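Local coordinates for protein putative hydroxymethylglutaryl-CoA synthase (Streptococcus mutans, PDB 3SQZ) that probably acts as a hydroxymethylglutaryl-CoA synthase, a thiolase-fold enzyme that condenses acetyl-CoA with acetoacetyl-CoA, and binds coenzyme A, at residues L72-S77 with S305-G309; E184-G188 with Y381-F386; R214-D218 with Y234-Q238; M242-W247 with A345-I349. All coordinates share one frame; numbering follows the deposited sequence. Where two conformers were deposited one is given.

Interaction 1. Residues L72-S77 with S305-G309; sequences LLNALS and SKQIG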
# COMPACT_ATOMS: atom_id res chain seq x y z
N LEU A 72 1.70 -17.90 -0.36
CA LEU A 72 0.70 -17.55 0.66
C LEU A 72 -0.31 -16.53 0.13
O LEU A 72 -0.64 -15.55 0.80
CB LEU A 72 1.34 -17.10 1.97
CG LEU A 72 2.18 -18.16 2.69
CD1 LEU A 72 2.96 -17.55 3.83
CD2 LEU A 72 1.32 -19.32 3.18
N LEU A 73 -0.79 -16.77 -1.09
CA LEU A 73 -1.81 -15.92 -1.70
C LEU A 73 -3.04 -16.74 -2.07
O LEU A 73 -2.93 -17.84 -2.62
CB LEU A 73 -1.28 -15.25 -2.97
CG LEU A 73 -0.33 -14.07 -2.78
CD1 LEU A 73 0.28 -13.65 -4.11
CD2 LEU A 73 -1.07 -12.90 -2.15
N ASN A 74 -4.21 -16.19 -1.78
CA ASN A 74 -5.49 -16.81 -2.13
C ASN A 74 -6.15 -16.16 -3.35
O ASN A 74 -6.77 -16.84 -4.15
CB ASN A 74 -6.46 -16.74 -0.95
CG ASN A 74 -5.95 -17.48 0.26
OD1 ASN A 74 -6.22 -17.09 1.40
ND2 ASN A 74 -5.21 -18.55 0.04
N ALA A 75 -6.02 -14.85 -3.46
CA ALA A 75 -6.73 -14.10 -4.49
C ALA A 75 -6.06 -12.74 -4.66
O ALA A 75 -5.35 -12.27 -3.77
CB ALA A 75 -8.20 -13.92 -4.11
N LEU A 76 -6.31 -12.11 -5.80
CA LEU A 76 -5.70 -10.83 -6.18
C LEU A 76 -6.78 -9.87 -6.65
O LEU A 76 -7.63 -10.29 -7.44
CB LEU A 76 -4.75 -11.03 -7.37
CG LEU A 76 -3.76 -12.19 -7.36
CD1 LEU A 76 -3.00 -12.24 -8.68
CD2 LEU A 76 -2.80 -12.05 -6.19
N SER A 77 -6.71 -8.60 -6.27
CA SER A 77 -7.60 -7.60 -6.85
C SER A 77 -7.19 -7.26 -8.27
O SER A 77 -6.01 -7.07 -8.55
CB SER A 77 -7.60 -6.32 -6.02
OG SER A 77 -8.19 -6.56 -4.75
N SER A 305 -3.64 -8.98 2.68
CA SER A 305 -2.80 -9.17 1.51
C SER A 305 -3.05 -10.52 0.83
O SER A 305 -2.96 -10.63 -0.39
CB SER A 305 -1.34 -8.98 1.90
OG SER A 305 -1.12 -7.62 2.24
N LYS A 306 -3.37 -11.55 1.62
CA LYS A 306 -3.70 -12.86 1.06
C LYS A 306 -4.88 -12.81 0.09
O LYS A 306 -5.02 -13.70 -0.75
CB LYS A 306 -4.02 -13.86 2.17
CG LYS A 306 -2.83 -14.31 2.96
CD LYS A 306 -3.19 -15.43 3.91
CE LYS A 306 -1.97 -15.95 4.65
NZ LYS A 306 -2.30 -17.02 5.63
N GLN A 307 -5.74 -11.81 0.25
CA GLN A 307 -6.95 -11.68 -0.57
C GLN A 307 -6.83 -10.63 -1.67
O GLN A 307 -7.67 -10.58 -2.56
CB GLN A 307 -8.15 -11.31 0.30
CG GLN A 307 -8.41 -12.24 1.47
CD GLN A 307 -8.50 -13.68 1.04
OE1 GLN A 307 -9.24 -14.02 0.11
NE2 GLN A 307 -7.74 -14.54 1.70
N ILE A 308 -5.82 -9.76 -1.56
CA ILE A 308 -5.69 -8.57 -2.41
C ILE A 308 -4.49 -8.62 -3.35
O ILE A 308 -4.55 -8.11 -4.47
CB ILE A 308 -5.61 -7.31 -1.52
CG1 ILE A 308 -6.97 -7.08 -0.85
CG2 ILE A 308 -5.15 -6.07 -2.31
CD1 ILE A 308 -6.93 -6.20 0.34
N GLY A 309 -3.40 -9.23 -2.90
CA GLY A 309 -2.19 -9.25 -3.69
C GLY A 309 -1.30 -8.05 -3.39
O GLY A 309 -1.43 -7.40 -2.36

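Interaction 2. Residues E184-G188 with Y381-F386; sequences ESTQG and YEKIFF. With COA (coenzyme A), chain D.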
# COMPACT_ATOMS: atom_id res chain seq x y z
N GLU A 184 3.11 -12.57 -12.55
CA GLU A 184 1.67 -12.54 -12.76
C GLU A 184 0.92 -12.91 -11.48
O GLU A 184 -0.17 -12.38 -11.20
CB GLU A 184 1.27 -13.48 -13.89
CG GLU A 184 -0.16 -13.26 -14.33
CD GLU A 184 -0.59 -14.15 -15.48
OE1 GLU A 184 -1.65 -13.85 -16.06
OE2 GLU A 184 0.11 -15.13 -15.82
N SER A 185 1.51 -13.81 -10.71
CA SER A 185 0.90 -14.27 -9.48
C SER A 185 1.03 -13.27 -8.32
O SER A 185 0.43 -13.49 -7.27
CB SER A 185 1.51 -15.60 -9.06
OG SER A 185 2.90 -15.45 -8.91
N THR A 186 1.81 -12.21 -8.51
CA THR A 186 1.98 -11.18 -7.48
C THR A 186 1.47 -9.82 -7.96
O THR A 186 2.05 -8.76 -7.67
CB THR A 186 3.43 -11.08 -6.96
OG1 THR A 186 4.33 -10.78 -8.03
CG2 THR A 186 3.84 -12.40 -6.32
N GLN A 187 0.34 -9.87 -8.68
CA GLN A 187 -0.38 -8.68 -9.11
C GLN A 187 -1.34 -8.22 -8.01
O GLN A 187 -1.45 -8.87 -6.96
CB GLN A 187 -1.07 -8.96 -10.44
CG GLN A 187 -0.03 -9.09 -11.56
CD GLN A 187 -0.57 -9.45 -12.93
OE1 GLN A 187 -0.03 -9.00 -13.94
NE2 GLN A 187 -1.59 -10.30 -12.98
N GLY A 188 -2.02 -7.09 -8.22
CA GLY A 188 -2.96 -6.58 -7.25
C GLY A 188 -3.28 -5.12 -7.51
O GLY A 188 -2.76 -4.52 -8.46
N TYR A 381 -10.16 -11.69 -16.97
CA TYR A 381 -9.10 -10.96 -16.29
C TYR A 381 -8.04 -10.50 -17.30
O TYR A 381 -7.57 -9.36 -17.23
CB TYR A 381 -8.48 -11.81 -15.16
CG TYR A 381 -6.97 -11.79 -15.14
CD1 TYR A 381 -6.27 -10.71 -14.60
CD2 TYR A 381 -6.23 -12.84 -15.68
CE1 TYR A 381 -4.88 -10.69 -14.61
CE2 TYR A 381 -4.86 -12.82 -15.69
CZ TYR A 381 -4.18 -11.75 -15.15
OH TYR A 381 -2.81 -11.72 -15.16
N GLU A 382 -7.68 -11.36 -18.24
CA GLU A 382 -6.68 -10.99 -19.24
C GLU A 382 -7.13 -9.80 -20.07
O GLU A 382 -6.36 -8.88 -20.35
CB GLU A 382 -6.36 -12.17 -20.15
CG GLU A 382 -5.56 -13.26 -19.48
CD GLU A 382 -5.38 -14.48 -20.35
OE1 GLU A 382 -6.04 -14.58 -21.41
OE2 GLU A 382 -4.59 -15.36 -19.97
N LYS A 383 -8.40 -9.82 -20.46
CA LYS A 383 -8.94 -8.75 -21.29
C LYS A 383 -9.06 -7.45 -20.50
O LYS A 383 -8.72 -6.38 -21.01
CB LYS A 383 -10.30 -9.16 -21.85
CG LYS A 383 -10.22 -10.22 -22.93
N ILE A 384 -9.55 -7.54 -19.27
CA ILE A 384 -9.82 -6.35 -18.49
C ILE A 384 -8.54 -5.73 -17.91
O ILE A 384 -8.33 -4.52 -18.01
CB ILE A 384 -10.83 -6.67 -17.37
CG1 ILE A 384 -12.21 -6.95 -17.99
CG2 ILE A 384 -10.92 -5.55 -16.36
CD1 ILE A 384 -13.23 -7.51 -17.02
N PHE A 385 -7.68 -6.54 -17.31
CA PHE A 385 -6.54 -5.98 -16.60
C PHE A 385 -5.54 -5.34 -17.56
O PHE A 385 -4.88 -4.36 -17.20
CB PHE A 385 -5.85 -7.07 -15.77
CG PHE A 385 -4.99 -6.55 -14.63
CD1 PHE A 385 -5.44 -5.53 -13.79
CD2 PHE A 385 -3.76 -7.13 -14.37
CE1 PHE A 385 -4.66 -5.11 -12.72
CE2 PHE A 385 -3.00 -6.71 -13.30
CZ PHE A 385 -3.44 -5.70 -12.48
N PHE A 386 -5.42 -5.89 -18.76
CA PHE A 386 -4.40 -5.44 -19.70
C PHE A 386 -4.94 -4.54 -20.80
O PHE A 386 -4.22 -4.16 -21.72
CB PHE A 386 -3.61 -6.63 -20.25
CG PHE A 386 -2.90 -7.39 -19.18
CD1 PHE A 386 -3.43 -8.57 -18.68
CD2 PHE A 386 -1.73 -6.88 -18.62
CE1 PHE A 386 -2.78 -9.26 -17.66
CE2 PHE A 386 -1.09 -7.57 -17.60
CZ PHE A 386 -1.62 -8.76 -17.12
N1A COA D . 3.95 -26.36 -3.11
C2A COA D . 4.39 -25.43 -2.23
N3A COA D . 5.26 -24.44 -2.65
C4A COA D . 5.68 -24.41 -3.94
C5A COA D . 5.23 -25.37 -4.86
C6A COA D . 4.38 -26.33 -4.45
N6A COA D . 3.91 -27.31 -5.38
N7A COA D . 5.80 -25.11 -6.07
C8A COA D . 6.58 -24.03 -5.95
N9A COA D . 6.51 -23.62 -4.59
C1B COA D . 7.08 -22.40 -4.04
C2B COA D . 8.53 -22.26 -3.50
O2B COA D . 9.40 -23.23 -3.10
C3B COA D . 8.52 -20.82 -3.02
O3B COA D . 8.69 -20.40 -1.73
P3B COA D . 10.07 -20.38 -1.03
O7A COA D . 10.90 -19.16 -1.57
O8A COA D . 9.73 -20.20 0.49
O9A COA D . 10.79 -21.68 -1.29
C4B COA D . 7.62 -20.18 -4.01
O4B COA D . 6.49 -21.07 -3.99
C5B COA D . 8.05 -19.38 -5.19
O5B COA D . 8.64 -20.32 -6.05
P1A COA D . 9.27 -19.85 -7.42
O1A COA D . 10.37 -18.74 -7.16
O2A COA D . 9.86 -21.04 -8.15
O3A COA D . 8.06 -19.22 -8.25
P2A COA D . 8.23 -18.25 -9.49
O4A COA D . 9.52 -18.61 -10.32
O5A COA D . 7.00 -18.34 -10.36
O6A COA D . 8.39 -16.75 -8.95
CBP COA D . 8.05 -14.84 -7.48
CCP COA D . 7.82 -16.31 -7.74
CDP COA D . 9.51 -14.59 -7.37
CEP COA D . 7.38 -14.43 -6.19
CAP COA D . 7.46 -14.09 -8.64
OAP COA D . 6.09 -14.09 -8.61
C9P COA D . 8.00 -12.68 -8.76
O9P COA D . 9.13 -12.43 -9.19
N8P COA D . 7.07 -11.60 -8.37
C7P COA D . 7.51 -10.22 -8.27
C6P COA D . 8.40 -9.94 -7.08
C5P COA D . 8.74 -8.46 -6.90
O5P COA D . 8.03 -7.60 -7.38
N4P COA D . 9.86 -8.10 -6.08
C3P COA D . 10.14 -6.69 -5.81
C2P COA D . 9.91 -6.21 -4.41
S1P COA D . 10.57 -7.23 -3.12

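Interaction 3. Residues R214-D218 with Y234-Q238; sequences RDIMD and YSTKQ. With COA (coenzyme A), chain D.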
# COMPACT_ATOMS: atom_id res chain seq x y z
N ARG A 214 20.72 1.64 -1.77
CA ARG A 214 21.68 0.79 -2.46
C ARG A 214 21.27 0.67 -3.93
O ARG A 214 20.16 0.24 -4.22
CB ARG A 214 21.68 -0.61 -1.82
CG ARG A 214 22.73 -1.57 -2.32
CD ARG A 214 22.54 -2.93 -1.66
NE ARG A 214 22.67 -2.86 -0.21
CZ ARG A 214 22.47 -3.89 0.61
NH1 ARG A 214 22.11 -5.08 0.13
NH2 ARG A 214 22.63 -3.73 1.92
N ASP A 215 22.17 1.01 -4.85
CA ASP A 215 21.88 1.07 -6.27
C ASP A 215 21.94 -0.32 -6.89
O ASP A 215 23.01 -0.86 -7.14
CB ASP A 215 22.87 2.04 -6.92
CG ASP A 215 22.73 2.16 -8.42
OD1 ASP A 215 21.75 1.67 -9.01
OD2 ASP A 215 23.64 2.76 -9.02
N ILE A 216 20.76 -0.90 -7.12
CA ILE A 216 20.63 -2.25 -7.66
C ILE A 216 19.49 -2.29 -8.68
O ILE A 216 18.69 -1.35 -8.78
CB ILE A 216 20.38 -3.31 -6.55
CG1 ILE A 216 19.06 -3.04 -5.80
CG2 ILE A 216 21.57 -3.36 -5.59
CD1 ILE A 216 18.65 -4.18 -4.89
N MET A 217 19.41 -3.38 -9.44
CA MET A 217 18.34 -3.55 -10.41
C MET A 217 17.59 -4.86 -10.17
O MET A 217 17.59 -5.76 -11.01
CB MET A 217 18.86 -3.40 -11.84
CG MET A 217 19.36 -1.99 -12.14
SD MET A 217 18.04 -0.75 -11.99
CE MET A 217 17.55 -0.60 -13.71
N ASP A 218 16.94 -4.95 -9.01
CA ASP A 218 16.11 -6.10 -8.69
C ASP A 218 14.74 -6.04 -9.37
O ASP A 218 14.18 -7.08 -9.74
CB ASP A 218 15.97 -6.28 -7.17
CG ASP A 218 15.37 -5.06 -6.47
OD1 ASP A 218 14.55 -5.27 -5.54
OD2 ASP A 218 15.72 -3.91 -6.80
N TYR A 234 16.70 -12.54 -6.80
CA TYR A 234 17.63 -11.50 -6.41
C TYR A 234 16.92 -10.44 -5.57
O TYR A 234 17.46 -9.96 -4.57
CB TYR A 234 18.25 -10.89 -7.67
CG TYR A 234 19.20 -9.74 -7.45
CD1 TYR A 234 18.82 -8.46 -7.80
CD2 TYR A 234 20.48 -9.94 -6.95
CE1 TYR A 234 19.68 -7.39 -7.65
CE2 TYR A 234 21.35 -8.86 -6.79
CZ TYR A 234 20.94 -7.59 -7.14
OH TYR A 234 21.75 -6.48 -7.01
N SER A 235 15.70 -10.09 -5.95
CA SER A 235 14.97 -9.10 -5.18
C SER A 235 14.70 -9.60 -3.76
O SER A 235 14.84 -8.85 -2.80
CB SER A 235 13.67 -8.71 -5.87
OG SER A 235 13.13 -7.59 -5.22
N THR A 236 14.34 -10.87 -3.61
CA THR A 236 14.13 -11.45 -2.29
C THR A 236 15.40 -11.36 -1.46
O THR A 236 15.37 -10.96 -0.30
CB THR A 236 13.67 -12.90 -2.41
OG1 THR A 236 12.32 -12.92 -2.88
CG2 THR A 236 13.77 -13.63 -1.06
N LYS A 237 16.53 -11.73 -2.06
CA LYS A 237 17.80 -11.68 -1.34
C LYS A 237 18.15 -10.25 -0.90
O LYS A 237 18.64 -10.04 0.21
CB LYS A 237 18.93 -12.25 -2.20
CG LYS A 237 20.31 -12.22 -1.54
N GLN A 238 17.90 -9.28 -1.77
CA GLN A 238 18.22 -7.89 -1.46
C GLN A 238 17.25 -7.32 -0.43
O GLN A 238 17.65 -6.55 0.45
CB GLN A 238 18.25 -7.05 -2.73
CG GLN A 238 19.44 -7.39 -3.60
CD GLN A 238 20.75 -7.05 -2.92
OE1 GLN A 238 20.93 -5.94 -2.42
NE2 GLN A 238 21.67 -8.01 -2.89
N1A COA D . 3.95 -26.36 -3.11
C2A COA D . 4.39 -25.43 -2.23
N3A COA D . 5.26 -24.44 -2.65
C4A COA D . 5.68 -24.41 -3.94
C5A COA D . 5.23 -25.37 -4.86
C6A COA D . 4.38 -26.33 -4.45
N6A COA D . 3.91 -27.31 -5.38
N7A COA D . 5.80 -25.11 -6.07
C8A COA D . 6.58 -24.03 -5.95
N9A COA D . 6.51 -23.62 -4.59
C1B COA D . 7.08 -22.40 -4.04
C2B COA D . 8.53 -22.26 -3.50
O2B COA D . 9.40 -23.23 -3.10
C3B COA D . 8.52 -20.82 -3.02
O3B COA D . 8.69 -20.40 -1.73
P3B COA D . 10.07 -20.38 -1.03
O7A COA D . 10.90 -19.16 -1.57
O8A COA D . 9.73 -20.20 0.49
O9A COA D . 10.79 -21.68 -1.29
C4B COA D . 7.62 -20.18 -4.01
O4B COA D . 6.49 -21.07 -3.99
C5B COA D . 8.05 -19.38 -5.19
O5B COA D . 8.64 -20.32 -6.05
P1A COA D . 9.27 -19.85 -7.42
O1A COA D . 10.37 -18.74 -7.16
O2A COA D . 9.86 -21.04 -8.15
O3A COA D . 8.06 -19.22 -8.25
P2A COA D . 8.23 -18.25 -9.49
O4A COA D . 9.52 -18.61 -10.32
O5A COA D . 7.00 -18.34 -10.36
O6A COA D . 8.39 -16.75 -8.95
CBP COA D . 8.05 -14.84 -7.48
CCP COA D . 7.82 -16.31 -7.74
CDP COA D . 9.51 -14.59 -7.37
CEP COA D . 7.38 -14.43 -6.19
CAP COA D . 7.46 -14.09 -8.64
OAP COA D . 6.09 -14.09 -8.61
C9P COA D . 8.00 -12.68 -8.76
O9P COA D . 9.13 -12.43 -9.19
N8P COA D . 7.07 -11.60 -8.37
C7P COA D . 7.51 -10.22 -8.27
C6P COA D . 8.40 -9.94 -7.08
C5P COA D . 8.74 -8.46 -6.90
O5P COA D . 8.03 -7.60 -7.38
N4P COA D . 9.86 -8.10 -6.08
C3P COA D . 10.14 -6.69 -5.81
C2P COA D . 9.91 -6.21 -4.41
S1P COA D . 10.57 -7.23 -3.12
O HOH W 1 21.42 -5.26 -9.78

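Interaction 4. Residues M242-W247 with A345-I349; sequences MLKTTW and AVAEI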
# COMPACT_ATOMS: atom_id res chain seq x y z
N MET A 242 18.83 -5.90 3.00
CA MET A 242 18.57 -4.54 3.44
C MET A 242 17.78 -4.55 4.75
O MET A 242 18.00 -3.69 5.60
CB MET A 242 17.88 -3.74 2.35
CG MET A 242 18.80 -3.55 1.16
SD MET A 242 18.22 -2.31 -0.00
CE MET A 242 18.48 -0.79 0.91
N LEU A 243 16.90 -5.52 4.92
CA LEU A 243 16.21 -5.66 6.19
C LEU A 243 17.22 -5.95 7.32
O LEU A 243 17.24 -5.26 8.34
CB LEU A 243 15.17 -6.78 6.12
CG LEU A 243 14.50 -7.19 7.42
CD1 LEU A 243 13.70 -6.06 8.06
CD2 LEU A 243 13.62 -8.40 7.18
N LYS A 244 18.05 -6.96 7.11
CA LYS A 244 19.02 -7.36 8.13
C LYS A 244 19.95 -6.21 8.52
O LYS A 244 20.15 -5.94 9.70
CB LYS A 244 19.85 -8.55 7.64
CG LYS A 244 20.99 -8.94 8.57
CD LYS A 244 21.82 -10.07 7.98
CE LYS A 244 22.96 -10.46 8.92
NZ LYS A 244 23.67 -11.69 8.46
N THR A 245 20.52 -5.55 7.52
CA THR A 245 21.53 -4.53 7.77
C THR A 245 20.91 -3.25 8.34
O THR A 245 21.50 -2.59 9.20
CB THR A 245 22.38 -4.21 6.52
OG1 THR A 245 21.54 -3.82 5.43
CG2 THR A 245 23.21 -5.42 6.12
N THR A 246 19.72 -2.89 7.86
CA THR A 246 19.08 -1.68 8.38
C THR A 246 18.62 -1.91 9.82
O THR A 246 18.78 -1.04 10.68
CB THR A 246 17.91 -1.22 7.48
OG1 THR A 246 18.37 -1.11 6.13
CG2 THR A 246 17.40 0.14 7.94
N TRP A 247 18.07 -3.08 10.10
CA TRP A 247 17.61 -3.39 11.45
C TRP A 247 18.78 -3.48 12.43
O TRP A 247 18.68 -3.01 13.57
CB TRP A 247 16.78 -4.67 11.44
CG TRP A 247 16.37 -5.20 12.79
CD1 TRP A 247 16.61 -6.46 13.27
CD2 TRP A 247 15.62 -4.52 13.82
NE1 TRP A 247 16.07 -6.60 14.52
CE2 TRP A 247 15.46 -5.43 14.89
CE3 TRP A 247 15.07 -3.24 13.95
CZ2 TRP A 247 14.79 -5.11 16.07
CZ3 TRP A 247 14.39 -2.92 15.13
CH2 TRP A 247 14.26 -3.85 16.17
N ALA A 345 17.51 0.43 -4.72
CA ALA A 345 16.56 0.04 -3.69
C ALA A 345 16.75 0.98 -2.50
O ALA A 345 17.86 1.48 -2.26
CB ALA A 345 16.81 -1.41 -3.24
N VAL A 346 15.68 1.19 -1.76
CA VAL A 346 15.69 2.01 -0.55
C VAL A 346 14.88 1.29 0.51
O VAL A 346 13.81 0.74 0.20
CB VAL A 346 15.08 3.41 -0.81
CG1 VAL A 346 15.04 4.25 0.46
CG2 VAL A 346 15.84 4.13 -1.92
N ALA A 347 15.38 1.26 1.73
CA ALA A 347 14.66 0.67 2.85
C ALA A 347 14.63 1.64 4.01
O ALA A 347 15.50 2.50 4.12
CB ALA A 347 15.31 -0.64 3.28
N GLU A 348 13.65 1.49 4.89
CA GLU A 348 13.60 2.34 6.07
C GLU A 348 12.86 1.64 7.18
O GLU A 348 11.84 0.98 6.94
CB GLU A 348 12.96 3.70 5.75
CG GLU A 348 12.91 4.65 6.94
CD GLU A 348 12.56 6.09 6.57
OE1 GLU A 348 12.75 6.51 5.41
OE2 GLU A 348 12.09 6.81 7.48
N ILE A 349 13.38 1.77 8.40
CA ILE A 349 12.70 1.30 9.60
C ILE A 349 12.22 2.49 10.39
O ILE A 349 12.96 3.46 10.59
CB ILE A 349 13.63 0.43 10.43
CG1 ILE A 349 13.98 -0.81 9.61
CG2 ILE A 349 12.98 0.07 11.78
CD1 ILE A 349 15.01 -1.67 10.21

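Interaction 1. Residues L72-S77 with S305-G309
Backbone hydrogen bonds dominate the contact of Asn74, Ala75 and Ser77 with Lys306 and Ile308, where the short helix 305-308 lies against the start of the edge strand 75-78. Lys306 O is gripped twice, by Asn74 N at 2.8 Å and Ala75 N at 3.1 Å. Further along, Ser77 N reaches Ile308 O at 2.9 Å. One side-chain bond joins them: Gln307, bent at chi2 (-53°), curls back so that NE2 meets Asn74 OD1 on a lone pair at 3.0 Å, the two amide planes turned 46° apart. Asparagine and glutamine suit this more solvent-accessible side, where the NH2 of one amide meets the C=O of the other.

Strand 75-78 pairs with 49-52, which also pairs with 374-375, in a small three-stranded sheet separate from the large mixed sheet of the thiolase fold. The backbones come close, with Ala75 O only 3.0 Å from Gln307 C, and the small Ala75 CB packs on Val50 and Asn52 of strand 49-52. Gly309, the first residue past the helix, has a positive phi (89°), which suits glycine, and Leu76 CD2, in the conformer given, packs on its CA. Leu73 turns CD2 toward Ser305 O, near the coenzyme-binding Thr186. The extended aliphatic chain of Lys306 runs past Leu72, with CG 3.3 Å from Leu72 O, a buried oxygen that has no hydrogen-bonding partner. Ser77 OG is bonded to Ser46 and Arg373, and the same NH1 of Arg373 also bonds Gln307 O. On helix 271-279, Pro271 is touched by Leu72, Leu73 and Lys306, while Ser305 and Ile308 pack on Leu318 of helix 315-326.

Interaction 2. Residues E184-G188 with Y381-F386
Two hydrogen bonds converge on the Tyr381 hydroxyl from the loop 184-188. Tyr381 OH donates to Glu184 OE1 at 2.6 Å, using the anti lone pair of the carboxylate, and accepts from Gln187 NE2 at 2.9 Å in a fairly straight bond (158°) lying close to the amide plane. A tyrosine fits because one hydroxyl can give to an acid and take from an amide. Glu184 reaches it as a fully extended chain, CG trans to the backbone N (chi1 -168°). The other ends are also held: Glu184 OE2 pairs with Arg60 and the Gly180 amide, and Gln187 OE1 accepts from the amides of Tyr177 and Gly178, which fixes which way round the glutamine amide lies.

Aromatic rings pack round the same glutamine amide. Phe385 brings its ring edge against it, CE2 lying 3.7 Å from Gln187 CD, with the two planes nearly perpendicular. Phe386 also approaches with its edge, CZ 3.6 Å from Gln187 OE1, and receives Phe385 CD2 over one face. Lys176 makes a cation-pi contact with Phe385.

The coenzyme meets the same loop: its N8P donates to Thr186 OG1 at 2.9 Å, and Thr186 OG1 is also bonded to Gly183 O.

The loop links strands 166-175 and 188-198 of the large sheet. Ser185 packs on helices 53-60 and 64-71, while helix 378-385 sets Tyr381 and Phe385 on Ile78 of strand 75-78.

Interaction 3. Residues R214-D218 with Y234-Q238
The ring of Tyr234 presents its edge to Asp218 N and to Ile216 CB, and one of its faces carries Gln238 CG, shifted toward the rim. The guanidinium of Arg214 also works at its edge: NH1 donates to Gln238 OE1 at 2.9 Å, almost in its own plane, although the two flat groups stand 70° apart and the donor is tilted from the carbonyl plane. NH1 has its stronger partner in Asp241, a salt bridge. Between these polar ends Ile216 extends CD1 to 3.5 Å from Gln238 CG, an aliphatic filling suited to the glutamine stem. A water held by Met217 N at 2.8 Å also binds Tyr234 OH.

Near the coenzyme, Ser235 OG donates to Asp218 OD1 at 2.7 Å on the anti side of the carboxylate, and lies 3.2 Å from C3P of the coenzyme. Asp218 is a hub for hydroxyls: OD1 also binds Tyr341 OH and Ser343 OG, while OD2 takes the Gly344 amide. The loop 214-218 follows strand 203-213, stays bonded to Gly344 and Ala345, and packs on the first turns of helix 232-254, with Ile216 and Gln238 both touching Tyr341 of strand 335-342.

Interaction 4. Residues M242-W247 with A345-I349
A bend at the far end of Met242 (chi3 71°), in the one of its two deposited conformers described here, turns the methyl CE back over Ala347, while Ile349, extended through chi2 (173°), sends CD1 straight at the helix backbone. The methionine thus touches at two points: SD lies 3.6 Å from Ala345 CB, and CE 4.0 Å from Ala347 CB. A flexible thioether facing two alanines suits this place, since the small methyls leave room for its bulk. Ile349 CD1 comes within 3.4 Å of Trp247 CA and also touches Trp247 CB and Thr246 CG2, so it wedges where the two residues meet, at the edge of the indole.

Helix 232-254 here packs across a face of the large mixed sheet of the thiolase fold; the axis of its 242-247 segment passes 8.6 Å from that of strand 346-349 at a crossing angle of -45°. Ala345, which follows a cis peptide bond, and then Ala347 and Ile349 turn toward the helix, as every second residue of a strand can. Thr246 and Ile349 run alongside one another, pointing opposite ways; the threonine gives its methyl to the isoleucine, and its OG1 is hydrogen-bonded to Gln212 OE1 of strand 203-213. On the adjoining strand 335-342, Phe339 touches Ala347 and Ile349, and the Trp247 indole meets Phe264 edge-to-face.

Overall arrangement
The four contacts form two neighbouring pairs. Interactions 1 and 2, with centres about 12 Å apart, touch where Leu73 CD1 lies 3.2 Å from Ser185 O and where Leu76 CD2, in the conformer given, packs near Gln187 O. Interactions 3 and 4, also about 12 Å between centres, share helix 232-254 and meet at Arg214 O and Ala345 N, probably hydrogen-bonded at 2.7 Å. Coenzyme A bridges the pairs: interaction 2 holds its pantetheine amide through Thr186, and interaction 3 meets it near its thiol end at Ser235, whose side chain is about 8 Å from that of His267, a predicted active-site residue. Interactions 2 and 4 are the farthest apart, about 30 Å between centres.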